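Local coordinates for protein putative dioxygenase (1H-3-hydroxy-4-oxoquinaldine 2,4-dioxygenase) (Mycobacteroides abscessus subsp. abscessus, PDB 6RA3) that cleaves the ring of the Pseudomonas quinolone signal (PQS) with dioxygen, giving N-octanoylanthranilate and carbon monoxide, on an alpha/beta-hydrolase fold, at residues 137-142 and 183-188. Residues are numbered along the deposited sequence; the frame is centred on the assembly and turned at random.
Sequences GIQDPE and AGRVID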
loop_
_atom_site.group_PDB
_atom_site.type_symbol
_atom_site.label_atom_id
_atom_site.label_comp_id
_atom_site.label_asym_id
_atom_site.label_seq_id
_atom_site.Cartn_x
_atom_site.Cartn_y
_atom_site.Cartn_z
ATOM N N GLY A 137 -28.664 12.629 13.274
ATOM C CA GLY A 137 -27.609 13.175 14.108
ATOM C C GLY A 137 -26.258 13.189 13.411
ATOM O O GLY A 137 -25.457 14.101 13.610
ATOM N N ILE A 138 -25.980 12.173 12.591
ATOM C CA ILE A 138 -24.710 12.163 11.862
ATOM C C ILE A 138 -24.722 13.078 10.648
ATOM O O ILE A 138 -23.659 13.303 10.051
ATOM C CB ILE A 138 -24.297 10.742 11.432
ATOM C CG1 ILE A 138 -25.322 10.140 10.475
ATOM C CG2 ILE A 138 -24.036 9.890 12.678
ATOM C CD1 ILE A 138 -25.164 8.631 10.257
ATOM N N GLN A 139 -25.881 13.635 10.283
ATOM C CA GLN A 139 -25.953 14.713 9.300
ATOM C C GLN A 139 -25.831 16.094 9.925
ATOM O O GLN A 139 -25.984 17.096 9.215
ATOM C CB GLN A 139 -27.260 14.639 8.514
ATOM C CG GLN A 139 -27.459 13.353 7.763
ATOM C CD GLN A 139 -28.809 13.320 7.151
ATOM O OE1 GLN A 139 -29.225 14.287 6.504
ATOM N NE2 GLN A 139 -29.533 12.236 7.376
ATOM N N ASP A 140 -25.537 16.163 11.220
ATOM C CA ASP A 140 -25.443 17.418 11.942
ATOM C C ASP A 140 -23.981 17.824 12.070
ATOM O O ASP A 140 -23.217 17.130 12.762
ATOM C CB ASP A 140 -26.083 17.284 13.329
ATOM C CG ASP A 140 -26.032 18.591 14.146
ATOM O OD1 ASP A 140 -25.346 19.546 13.730
ATOM O OD2 ASP A 140 -26.678 18.659 15.212
ATOM N N PRO A 141 -23.555 18.935 11.458
ATOM C CA PRO A 141 -22.128 19.290 11.491
ATOM C C PRO A 141 -21.542 19.405 12.887
ATOM O O PRO A 141 -20.334 19.171 13.055
ATOM C CB PRO A 141 -22.099 20.643 10.767
ATOM C CG PRO A 141 -23.274 20.638 9.890
ATOM C CD PRO A 141 -24.328 19.870 10.618
ATOM N N GLU A 142 -22.355 19.758 13.895
ATOM C CA GLU A 142 -21.855 19.967 15.251
ATOM C C GLU A 142 -21.926 18.726 16.136
ATOM O O GLU A 142 -21.299 18.714 17.198
ATOM C CB GLU A 142 -22.619 21.117 15.933
ATOM C CG GLU A 142 -22.416 22.468 15.270
ATOM C CD GLU A 142 -23.440 22.751 14.176
ATOM O OE1 GLU A 142 -24.646 22.484 14.392
ATOM O OE2 GLU A 142 -23.037 23.242 13.095
ATOM N N ALA A 183 -23.901 8.795 4.533
ATOM C CA ALA A 183 -24.456 7.522 4.977
ATOM C C ALA A 183 -25.841 7.731 5.578
ATOM O O ALA A 183 -26.790 7.016 5.240
ATOM C CB ALA A 183 -23.524 6.877 5.999
ATOM N N GLY A 184 -25.966 8.720 6.463
ATOM C CA GLY A 184 -27.239 9.068 7.067
ATOM C C GLY A 184 -28.308 9.255 6.026
ATOM O O GLY A 184 -29.353 8.610 6.094
ATOM N N ARG A 185 -28.054 10.150 5.072
ATOM C CA ARG A 185 -28.978 10.415 3.981
ATOM C C ARG A 185 -29.373 9.149 3.248
ATOM O O ARG A 185 -30.560 8.918 2.974
ATOM C CB ARG A 185 -28.326 11.360 2.968
ATOM C CG ARG A 185 -28.884 12.716 2.884
ATOM C CD ARG A 185 -27.795 13.724 2.931
ATOM N NE ARG A 185 -26.740 13.536 1.929
ATOM C CZ ARG A 185 -25.493 13.961 2.111
ATOM N NH1 ARG A 185 -25.161 14.554 3.240
ATOM N NH2 ARG A 185 -24.564 13.764 1.185
ATOM N N VAL A 186 -28.368 8.384 2.800
ATOM C CA VAL A 186 -28.625 7.292 1.871
ATOM C C VAL A 186 -29.414 6.190 2.567
ATOM O O VAL A 186 -30.388 5.668 2.017
ATOM C CB VAL A 186 -27.302 6.769 1.271
ATOM C CG1 VAL A 186 -27.534 5.495 0.483
ATOM C CG2 VAL A 186 -26.689 7.824 0.342
ATOM N N ILE A 187 -28.995 5.820 3.781
ATOM C CA ILE A 187 -29.727 4.833 4.570
ATOM C C ILE A 187 -31.135 5.346 4.889
ATOM O O ILE A 187 -32.142 4.685 4.596
ATOM C CB ILE A 187 -28.945 4.497 5.851
ATOM C CG1 ILE A 187 -27.541 3.941 5.508
ATOM C CG2 ILE A 187 -29.699 3.489 6.685
ATOM C CD1 ILE A 187 -26.637 3.757 6.726
ATOM N N ASP A 188 -31.227 6.541 5.478
ATOM C CA ASP A 188 -32.541 7.105 5.785
ATOM C C ASP A 188 -33.447 7.037 4.563
ATOM O O ASP A 188 -34.592 6.581 4.646
ATOM C CB ASP A 188 -32.383 8.536 6.294
ATOM C CG ASP A 188 -33.672 9.136 6.836
ATOM O OD1 ASP A 188 -34.409 8.450 7.573
ATOM O OD2 ASP A 188 -33.912 10.332 6.572
HETATM O O HOH W 1 -32.231 11.951 5.822
#
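Ile-138 and Gln-139 reach from the loop after helix 129-137 to Gly-184 on helix 177-194, where the lack of a side chain allows close approach. The apolar touch is made by the end of Ile-138: CD1 lies 3.8 Å from Gly-184 CA, and Trp-180, one helical turn earlier, packs on the same isoleucine. Beside it the Gln-139 chain, extended beyond CG (chi2 174°), lays its amide against the helix backbone, NE2 3.5 Å from Gly-184 C. Gln-139 OE1 lies 3.9 Å from Arg-185 CD; the amide and guanidinium planes stand 84° apart, and the guanidinium turns instead to a salt bridge with Asp-68. Both segments belong to the helical region inserted between strands 116-120 and 209-214 of the alpha/beta-hydrolase fold, the cap position of this family; the side chain of substrate-binding His-97 lies about 9 Å from Gly-184. A water accepts from Gln-139 NE2 at 3.1 Å and sits unusually close to Asp-188 OD2, 2.5 Å, so that leg is doubtful. Gln-139 NE2 and Asp-188 OD2 each have a direct hydrogen-bond partner on helix 129-137, Leu-135 O and His-136 NE2. At the end of that helix, a type I turn from Gly-137 to Asp-140 places Ile-138 and Gln-139 at its two central positions.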